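Local atomic coordinates of ferric enterobactin receptor PIRA (Pseudomonas aeruginosa, PDB entry 5FP2), a protein that probably takes up ferric siderophores such as ferric enterobactin across the outer membrane as a TonB-dependent receptor. Residues Q36-S41 and G519-R524; Y417-I422 and M429-L434; N536-K541 and K565-E570. One frame throughout, in Å; residues are numbered along the deposited sequence.

Interaction 1 of 3, residues Q36-S41 and G519-R524; sequences QAPGVS and GIEFRR
In Glu521 a chi2 of -150° keeps CD extended beyond CG, and the carboxylate at the end of the chain lies beside the backbone of Gln36 and Ala37. In Arg523, CG lies anti to the backbone N (chi1 -165°), the chain bends at chi3, and NH2 of the guanidinium lies near Gln36 O. OE2 of Glu521 is modelled 2.9 Å from O of Gln36, a pairing of two acceptors and not a hydrogen bond, and doubtful in detail. OE1 faces Ala37, reaching its CA at 3.7 Å; the small methyl of alanine lets the carboxylate come in against the main chain. Gln36 O lies at the edge of the guanidinium, near its plane, with Arg523 NH2 3.7 Å away, too far to count as a bond.

Pro38 turns its ring to the barrel and crosses Glu521 obliquely, its CD 3.9 Å from Glu521 CG. The ring also meets Gly519, where a side chain would point toward the proline, and glycine therefore suits the place; the nearest approach is Pro38 CG to Gly519 C, 4.5 Å. Pro38 and Gly39 are the middle residues of a type II turn, in which proline fits the second place and glycine, with positive phi, the third. Ala37 N is bonded to Val40 O across it. Thr532 and Lys463 of adjoining strands also touch Pro38.

The turn belongs to the plug and Glu521 to the barrel wall. Their contact is van der Waals packing, with polar groups near one another but not hydrogen-bonded; the nearby arginine could at most offset some of the carboxylate's charge.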
loop_
_atom_site.group_PDB
_atom_site.type_symbol
_atom_site.label_atom_id
_atom_site.label_comp_id
_atom_site.label_asym_id
_atom_site.label_seq_id
_atom_site.Cartn_x
_atom_site.Cartn_y
_atom_site.Cartn_z
ATOM N N GLN A 36 -10.915 -9.817 4.829
ATOM C CA GLN A 36 -9.874 -9.922 5.855
ATOM C C GLN A 36 -9.469 -11.374 6.069
ATOM O O GLN A 36 -10.320 -12.261 6.097
ATOM C CB GLN A 36 -10.363 -9.340 7.180
ATOM C CG GLN A 36 -10.952 -7.947 7.058
ATOM C CD GLN A 36 -9.897 -6.866 6.987
ATOM O OE1 GLN A 36 -8.731 -7.095 7.301
ATOM N NE2 GLN A 36 -10.302 -5.679 6.560
ATOM N N ALA A 37 -8.167 -11.615 6.194
ATOM C CA ALA A 37 -7.666 -12.915 6.624
ATOM C C ALA A 37 -6.453 -12.728 7.529
ATOM O O ALA A 37 -6.148 -11.611 7.940
ATOM C CB ALA A 37 -7.312 -13.780 5.422
ATOM N N PRO A 38 -5.801 -13.834 7.915
ATOM C CA PRO A 38 -4.605 -13.531 8.684
ATOM C C PRO A 38 -3.526 -12.798 7.872
ATOM O O PRO A 38 -3.151 -13.220 6.753
ATOM C CB PRO A 38 -4.160 -14.911 9.181
ATOM C CG PRO A 38 -5.447 -15.683 9.342
ATOM C CD PRO A 38 -6.465 -15.063 8.413
ATOM N N GLY A 39 -3.122 -11.638 8.384
ATOM C CA GLY A 39 -1.920 -10.967 7.930
ATOM C C GLY A 39 -2.186 -10.144 6.689
ATOM O O GLY A 39 -1.291 -9.449 6.189
ATOM N N VAL A 40 -3.397 -10.249 6.150
ATOM C CA VAL A 40 -3.682 -9.723 4.818
ATOM C C VAL A 40 -5.049 -9.062 4.795
ATOM O O VAL A 40 -5.975 -9.541 5.435
ATOM C CB VAL A 40 -3.618 -10.817 3.738
ATOM C CG1 VAL A 40 -4.704 -11.853 3.934
ATOM C CG2 VAL A 40 -3.774 -10.192 2.373
ATOM N N SER A 41 -5.161 -7.909 4.141
ATOM C CA SER A 41 -6.430 -7.188 4.153
ATOM C C SER A 41 -6.693 -6.726 2.763
ATOM O O SER A 41 -5.747 -6.559 1.998
ATOM C CB SER A 41 -6.374 -5.992 5.103
ATOM O OG SER A 41 -6.576 -6.415 6.473
ATOM N N GLY A 519 -2.577 -17.127 13.584
ATOM C CA GLY A 519 -3.937 -16.596 13.622
ATOM C C GLY A 519 -5.004 -17.631 13.331
ATOM O O GLY A 519 -4.762 -18.639 12.661
ATOM N N ILE A 520 -6.216 -17.346 13.790
ATOM C CA ILE A 520 -7.357 -18.136 13.384
ATOM C C ILE A 520 -8.427 -17.261 12.747
ATOM O O ILE A 520 -8.550 -16.075 13.056
ATOM C CB ILE A 520 -7.924 -18.917 14.580
ATOM C CG1 ILE A 520 -9.035 -19.866 14.135
ATOM C CG2 ILE A 520 -8.412 -17.970 15.669
ATOM C CD1 ILE A 520 -9.375 -20.917 15.170
ATOM N N GLU A 521 -9.187 -17.839 11.828
ATOM C CA GLU A 521 -10.347 -17.150 11.293
ATOM C C GLU A 521 -11.579 -18.052 11.321
ATOM O O GLU A 521 -11.477 -19.260 11.115
ATOM C CB GLU A 521 -10.060 -16.668 9.876
ATOM C CG GLU A 521 -10.180 -15.157 9.701
ATOM C CD GLU A 521 -10.602 -14.783 8.309
ATOM O OE1 GLU A 521 -10.179 -15.483 7.359
ATOM O OE2 GLU A 521 -11.433 -13.857 8.188
ATOM N N PHE A 522 -12.730 -17.462 11.633
ATOM C CA PHE A 522 -14.018 -18.140 11.530
ATOM C C PHE A 522 -14.832 -17.470 10.434
ATOM O O PHE A 522 -14.608 -16.297 10.118
ATOM C CB PHE A 522 -14.730 -18.041 12.873
ATOM C CG PHE A 522 -16.156 -18.545 12.877
ATOM C CD1 PHE A 522 -16.431 -19.896 13.031
ATOM C CD2 PHE A 522 -17.215 -17.645 12.946
ATOM C CE1 PHE A 522 -17.739 -20.342 13.075
ATOM C CE2 PHE A 522 -18.523 -18.087 13.117
ATOM C CZ PHE A 522 -18.785 -19.439 13.130
ATOM N N ARG A 523 -15.657 -18.251 9.747
ATOM C CA ARG A 523 -16.387 -17.752 8.583
ATOM C C ARG A 523 -17.623 -18.605 8.341
ATOM O O ARG A 523 -17.511 -19.786 8.039
ATOM C CB ARG A 523 -15.485 -17.758 7.349
ATOM C CG ARG A 523 -16.023 -16.940 6.186
ATOM C CD ARG A 523 -15.174 -17.118 4.935
ATOM N NE ARG A 523 -14.025 -16.217 4.955
ATOM C CZ ARG A 523 -14.003 -15.025 4.368
ATOM N NH1 ARG A 523 -15.042 -14.618 3.644
ATOM N NH2 ARG A 523 -12.919 -14.254 4.447
ATOM N N ARG A 524 -18.805 -18.035 8.543
ATOM C CA ARG A 524 -20.028 -18.805 8.385
ATOM C C ARG A 524 -21.240 -17.900 8.285
ATOM O O ARG A 524 -21.446 -17.033 9.129
ATOM C CB ARG A 524 -20.202 -19.743 9.572
ATOM C CG ARG A 524 -21.584 -20.379 9.667
ATOM C CD ARG A 524 -21.451 -21.886 9.694
ATOM N NE ARG A 524 -22.684 -22.517 10.103
ATOM C CZ ARG A 524 -22.827 -23.129 11.268
ATOM N NH1 ARG A 524 -21.783 -23.238 12.091
ATOM N NH2 ARG A 524 -24.007 -23.644 11.620
#

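Interaction 2 of 3, residues Y417-I422 and M429-L434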
loop_
_atom_site.group_PDB
_atom_site.type_symbol
_atom_site.label_atom_id
_atom_site.label_comp_id
_atom_site.label_asym_id
_atom_site.label_seq_id
_atom_site.Cartn_x
_atom_site.Cartn_y
_atom_site.Cartn_z
ATOM N N TYR A 417 14.501 -14.831 -5.837
ATOM C CA TYR A 417 13.663 -15.469 -4.829
ATOM C C TYR A 417 12.918 -16.683 -5.381
ATOM O O TYR A 417 12.688 -16.801 -6.583
ATOM C CB TYR A 417 12.695 -14.452 -4.216
ATOM C CG TYR A 417 11.694 -13.893 -5.185
ATOM C CD1 TYR A 417 10.592 -14.634 -5.579
ATOM C CD2 TYR A 417 11.889 -12.637 -5.771
ATOM C CE1 TYR A 417 9.705 -14.137 -6.523
ATOM C CE2 TYR A 417 11.026 -12.143 -6.740
ATOM C CZ TYR A 417 9.924 -12.893 -7.101
ATOM O OH TYR A 417 9.023 -12.412 -8.021
ATOM N N VAL A 418 12.654 -17.633 -4.493
ATOM C CA VAL A 418 11.881 -18.832 -4.800
ATOM C C VAL A 418 10.811 -18.994 -3.729
ATOM O O VAL A 418 11.109 -18.964 -2.540
ATOM C CB VAL A 418 12.754 -20.102 -4.761
ATOM C CG1 VAL A 418 11.966 -21.296 -5.275
ATOM C CG2 VAL A 418 14.033 -19.912 -5.564
ATOM N N GLU A 419 9.560 -19.086 -4.152
ATOM C CA GLU A 419 8.506 -19.492 -3.261
ATOM C C GLU A 419 7.911 -20.715 -3.926
ATOM O O GLU A 419 7.858 -20.801 -5.153
ATOM C CB GLU A 419 7.475 -18.366 -3.094
ATOM C CG GLU A 419 6.362 -18.645 -2.084
ATOM C CD GLU A 419 5.224 -17.634 -2.158
ATOM O OE1 GLU A 419 5.315 -16.595 -1.464
ATOM O OE2 GLU A 419 4.222 -17.888 -2.873
ATOM N N ASP A 420 7.577 -21.712 -3.121
ATOM C CA ASP A 420 6.817 -22.841 -3.617
ATOM C C ASP A 420 5.602 -23.058 -2.734
ATOM O O ASP A 420 5.726 -23.399 -1.554
ATOM C CB ASP A 420 7.678 -24.100 -3.648
ATOM C CG ASP A 420 7.009 -25.238 -4.394
ATOM O OD1 ASP A 420 5.927 -25.019 -4.982
ATOM O OD2 ASP A 420 7.559 -26.359 -4.378
ATOM N N ASN A 421 4.424 -22.889 -3.324
ATOM C CA ASN A 421 3.171 -23.063 -2.600
ATOM C C ASN A 421 2.625 -24.488 -2.755
ATOM O O ASN A 421 2.171 -24.870 -3.829
ATOM C CB ASN A 421 2.159 -22.047 -3.126
ATOM C CG ASN A 421 0.923 -21.964 -2.272
ATOM O OD1 ASN A 421 0.611 -22.882 -1.523
ATOM N ND2 ASN A 421 0.203 -20.860 -2.386
ATOM N N ILE A 422 2.718 -25.293 -1.706
ATOM C CA ILE A 422 2.492 -26.728 -1.836
ATOM C C ILE A 422 1.186 -27.157 -1.166
ATOM O O ILE A 422 0.916 -26.793 -0.015
ATOM C CB ILE A 422 3.634 -27.532 -1.190
ATOM C CG1 ILE A 422 4.994 -26.990 -1.622
ATOM C CG2 ILE A 422 3.521 -29.002 -1.560
ATOM C CD1 ILE A 422 6.116 -27.424 -0.707
ATOM N N MET A 429 -1.891 -26.187 3.397
ATOM C CA MET A 429 -0.954 -25.480 2.528
ATOM C C MET A 429 0.363 -25.230 3.249
ATOM O O MET A 429 0.388 -24.579 4.294
ATOM C CB MET A 429 -1.536 -24.129 2.111
ATOM C CG MET A 429 -2.747 -24.229 1.208
ATOM S SD MET A 429 -2.316 -24.800 -0.441
ATOM C CE MET A 429 -3.652 -25.962 -0.727
ATOM N N LEU A 430 1.458 -25.667 2.637
ATOM C CA LEU A 430 2.796 -25.362 3.122
ATOM C C LEU A 430 3.576 -24.627 2.026
ATOM O O LEU A 430 3.656 -25.112 0.900
ATOM C CB LEU A 430 3.510 -26.662 3.481
ATOM C CG LEU A 430 4.922 -26.553 4.044
ATOM C CD1 LEU A 430 4.935 -25.797 5.362
ATOM C CD2 LEU A 430 5.479 -27.957 4.212
ATOM N N THR A 431 4.170 -23.484 2.376
ATOM C CA THR A 431 4.726 -22.535 1.408
ATOM C C THR A 431 6.085 -22.026 1.869
ATOM O O THR A 431 6.180 -20.957 2.468
ATOM C CB THR A 431 3.802 -21.318 1.276
ATOM O OG1 THR A 431 2.475 -21.773 0.994
ATOM C CG2 THR A 431 4.268 -20.381 0.166
ATOM N N PRO A 432 7.141 -22.818 1.646
ATOM C CA PRO A 432 8.491 -22.319 1.871
ATOM C C PRO A 432 8.949 -21.367 0.762
ATOM O O PRO A 432 8.460 -21.433 -0.370
ATOM C CB PRO A 432 9.344 -23.590 1.841
ATOM C CG PRO A 432 8.581 -24.528 0.975
ATOM C CD PRO A 432 7.140 -24.250 1.303
ATOM N N GLY A 433 9.923 -20.522 1.088
ATOM C CA GLY A 433 10.541 -19.638 0.114
ATOM C C GLY A 433 11.840 -19.065 0.642
ATOM O O GLY A 433 12.053 -18.995 1.848
ATOM N N LEU A 434 12.736 -18.698 -0.258
ATOM C CA LEU A 434 13.988 -18.065 0.128
ATOM C C LEU A 434 14.219 -16.893 -0.817
ATOM O O LEU A 434 13.828 -16.954 -1.978
ATOM C CB LEU A 434 15.124 -19.076 0.012
ATOM C CG LEU A 434 16.554 -18.604 0.265
ATOM C CD1 LEU A 434 16.749 -18.192 1.708
ATOM C CD2 LEU A 434 17.535 -19.708 -0.103
#
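Tyr417 starts the pairing with its backbone, its CA making a C-H...O contact to O of Leu434, while its ring turns off to a hydroxyl bond with Glu356. Val418 N then donates to Leu434 O at 2.9 Å in a nearly straight bond (167°). The two residues form a hydrogen-bonded antiparallel pair whose branched side chains lie on the surface, where such aliphatic groups probably face lipid.

Glu419 sits opposite Gly433 on the other face, in a non-hydrogen-bonded pair where glycine, with no side chain, allows the two backbones to come close, though the exact closeness is doubtful. CG of the glutamate is anti to the backbone N (chi1 -176°) and lies 3.5 Å from the Thr431 methyl CG2. The carboxylate, beyond this aliphatic stem, reaches Arg144 in a long, weak ion pair.

Asp420 N gives Pro432 O the straightest bond of the set, 173°. Proline has no N-H to return it, and Asp420 O instead faces CA of Thr431 at 3.2 Å in a C-H...O contact. Asn421 receives a weak bond at OD1 from Thr431 OG1, 3.3 Å long, and the same oxygen lies near the sulfur of Met429. Ile422 closes the segment with a reciprocal pair: its N donates to Leu430 O at 2.8 Å and its O accepts from Leu430 N. Its CD1 reaches CD of Pro432 at 3.9 Å, the side chains crossing at about a right angle, on the face shared with Val418, Leu430 and Leu434.

Such tightly connected antiparallel neighbours, strands 408-423 and 428-439, form one of the beta hairpins from which the 22-stranded barrel of TonB-dependent receptors is built.

Interaction 3 of 3, residues N536-K541 and K565-E570; sequences NDYKNK and KKAVVE
Strands 527-538 and 567-581 are antiparallel neighbours in the barrel wall, and Asn536 to Tyr538 meet Ala567 to Val569 where the chain between them leaves the wall as a long loop. Asn536 and Val569 form a hydrogen-bonded pair, with Val569 N donating to Asn536 O at 2.8 Å in a nearly straight bond (173°). A second such pair joins the next residues along: Tyr538 N to Ala567 O and Ala567 N to Tyr538 O are both 3.0 Å.

Tyr538 carries the side-chain contact. Its CG stands between the backbone N and the carbonyl carbon (chi1 62°), and the ring beyond lies over Ala567. The methyl CB of Ala567 lies over one face in a CH-pi contact, 3.8 Å from the Tyr538 ring centroid and displaced toward CZ, which it approaches to 3.4 Å. Val569 comes to the edge instead, its CG2 3.6 Å from Tyr538 CE1. Alanine is small enough to lie beneath the ring, and the branched valine puts CG2 against the ring edge; Met89 of the plug also touches Tyr538.

The opposite face holds Asp537 beside Val568, the aspartate being engaged by a salt bridge to Arg535. Past the strand ends, Lys539 and Lys566 run side by side, with Lys539 CE 3.9 Å from Lys566 CE. Lys539 NZ stands farther off, 5.8 Å from Lys566 NZ.

The aromatic-aliphatic packing thus complements the backbone bonds, whereas the two exposed lysines, paired through their methylenes, probably repel mildly at their ammonium ends.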
loop_
_atom_site.group_PDB
_atom_site.type_symbol
_atom_site.label_atom_id
_atom_site.label_comp_id
_atom_site.label_asym_id
_atom_site.label_seq_id
_atom_site.Cartn_x
_atom_site.Cartn_y
_atom_site.Cartn_z
ATOM N N ASN A 536 7.296 -9.597 16.242
ATOM C CA ASN A 536 8.488 -9.338 15.434
ATOM C C ASN A 536 9.662 -8.986 16.351
ATOM O O ASN A 536 9.499 -8.207 17.298
ATOM C CB ASN A 536 8.246 -8.197 14.444
ATOM C CG ASN A 536 7.053 -8.442 13.525
ATOM O OD1 ASN A 536 6.622 -9.584 13.308
ATOM N ND2 ASN A 536 6.574 -7.364 12.903
ATOM N N ASP A 537 10.817 -9.613 16.115
ATOM C CA ASP A 537 12.019 -9.377 16.920
ATOM C C ASP A 537 13.101 -8.775 16.027
ATOM O O ASP A 537 13.695 -9.489 15.221
ATOM C CB ASP A 537 12.559 -10.694 17.482
ATOM C CG ASP A 537 11.587 -11.393 18.424
ATOM O OD1 ASP A 537 10.609 -11.995 17.915
ATOM O OD2 ASP A 537 11.908 -11.487 19.638
ATOM N N TYR A 538 13.399 -7.489 16.188
ATOM C CA TYR A 538 14.239 -6.803 15.212
ATOM C C TYR A 538 15.466 -6.111 15.807
ATOM O O TYR A 538 15.466 -5.681 16.957
ATOM C CB TYR A 538 13.405 -5.817 14.395
ATOM C CG TYR A 538 12.765 -4.718 15.208
ATOM C CD1 TYR A 538 11.527 -4.912 15.800
ATOM C CD2 TYR A 538 13.379 -3.481 15.359
ATOM C CE1 TYR A 538 10.918 -3.906 16.519
ATOM C CE2 TYR A 538 12.757 -2.448 16.030
ATOM C CZ TYR A 538 11.529 -2.665 16.608
ATOM O OH TYR A 538 10.963 -1.682 17.390
ATOM N N LYS A 539 16.507 -5.994 14.988
ATOM C CA LYS A 539 17.786 -5.429 15.418
ATOM C C LYS A 539 17.987 -3.996 14.883
ATOM O O LYS A 539 17.447 -3.035 15.437
ATOM C CB LYS A 539 18.934 -6.330 14.953
ATOM C CG LYS A 539 19.126 -7.564 15.800
ATOM C CD LYS A 539 20.083 -8.572 15.187
ATOM C CE LYS A 539 20.142 -9.799 16.103
ATOM N NZ LYS A 539 20.728 -11.023 15.490
ATOM N N ASN A 540 18.864 -3.822 13.907
ATOM C CA ASN A 540 19.551 -2.550 13.790
ATOM C C ASN A 540 18.683 -1.556 13.036
ATOM O O ASN A 540 19.021 -1.110 11.927
ATOM C CB ASN A 540 20.897 -2.717 13.092
ATOM C CG ASN A 540 21.750 -3.807 13.709
ATOM O OD1 ASN A 540 22.621 -3.531 14.536
ATOM N ND2 ASN A 540 21.578 -5.035 13.230
ATOM N N LYS A 541 17.512 -1.277 13.593
ATOM C CA LYS A 541 16.698 -0.189 13.080
ATOM C C LYS A 541 17.595 1.031 12.884
ATOM O O LYS A 541 18.451 1.327 13.716
ATOM C CB LYS A 541 15.559 0.126 14.054
ATOM C CG LYS A 541 14.912 1.475 13.804
ATOM C CD LYS A 541 13.446 1.500 14.167
ATOM C CE LYS A 541 12.646 0.627 13.210
ATOM N NZ LYS A 541 11.188 0.734 13.493
ATOM N N LYS A 565 19.602 -0.736 19.137
ATOM C CA LYS A 565 19.725 -2.026 19.831
ATOM C C LYS A 565 18.420 -2.816 19.785
ATOM O O LYS A 565 17.377 -2.296 19.380
ATOM C CB LYS A 565 20.156 -1.826 21.284
ATOM C CG LYS A 565 21.183 -0.722 21.492
ATOM C CD LYS A 565 22.191 -0.620 20.347
ATOM C CE LYS A 565 23.368 0.282 20.713
ATOM N NZ LYS A 565 24.665 -0.186 20.149
ATOM N N LYS A 566 18.486 -4.080 20.185
ATOM C CA LYS A 566 17.395 -5.016 19.923
ATOM C C LYS A 566 16.058 -4.488 20.417
ATOM O O LYS A 566 15.996 -3.630 21.291
ATOM C CB LYS A 566 17.669 -6.364 20.587
ATOM C CG LYS A 566 18.883 -7.096 20.035
ATOM C CD LYS A 566 18.857 -8.568 20.426
ATOM C CE LYS A 566 20.133 -9.290 20.003
ATOM N NZ LYS A 566 20.982 -9.700 21.163
ATOM N N ALA A 567 14.985 -5.003 19.837
ATOM C CA ALA A 567 13.654 -4.555 20.196
ATOM C C ALA A 567 12.652 -5.627 19.831
ATOM O O ALA A 567 12.935 -6.500 19.009
ATOM C CB ALA A 567 13.313 -3.247 19.491
ATOM N N VAL A 568 11.481 -5.555 20.451
ATOM C CA VAL A 568 10.403 -6.471 20.149
ATOM C C VAL A 568 9.121 -5.711 19.866
ATOM O O VAL A 568 8.864 -4.676 20.459
ATOM C CB VAL A 568 10.147 -7.401 21.336
ATOM C CG1 VAL A 568 9.027 -8.375 21.007
ATOM C CG2 VAL A 568 11.425 -8.129 21.726
ATOM N N VAL A 569 8.318 -6.223 18.947
ATOM C CA VAL A 569 6.935 -5.794 18.823
ATOM C C VAL A 569 6.026 -7.013 18.936
ATOM O O VAL A 569 6.407 -8.129 18.578
ATOM C CB VAL A 569 6.677 -5.108 17.474
ATOM C CG1 VAL A 569 5.197 -4.809 17.320
ATOM C CG2 VAL A 569 7.466 -3.809 17.366
ATOM N N GLU A 570 4.826 -6.799 19.456
ATOM C CA GLU A 570 3.896 -7.889 19.663
ATOM C C GLU A 570 2.512 -7.323 19.742
ATOM O O GLU A 570 2.228 -6.563 20.671
ATOM C CB GLU A 570 4.160 -8.541 21.013
ATOM C CG GLU A 570 4.552 -9.995 20.925
ATOM C CD GLU A 570 4.485 -10.668 22.277
ATOM O OE1 GLU A 570 4.929 -10.039 23.255
ATOM O OE2 GLU A 570 3.973 -11.801 22.346
#

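All three contacts reach the same closed barrel, but only interaction 1 has one of its two segments in the plug; residues of interactions 2 and 3 also approach Arg144 and Met89 of the plug, respectively. Interactions 1 and 3 are connected through the wall, since strands 511-524 and 527-538 adjoin in the sheet and follow each other in the chain, although the contact centres are 25 Å apart and the nearest atoms about 10 Å. Interaction 2 lies 20 Å from interaction 1 between centres and falls within the chain span that interaction 1 closes. Its nearest atoms are about 16 Å from those of interaction 3. None touches another; they lie at separate places of one barrel.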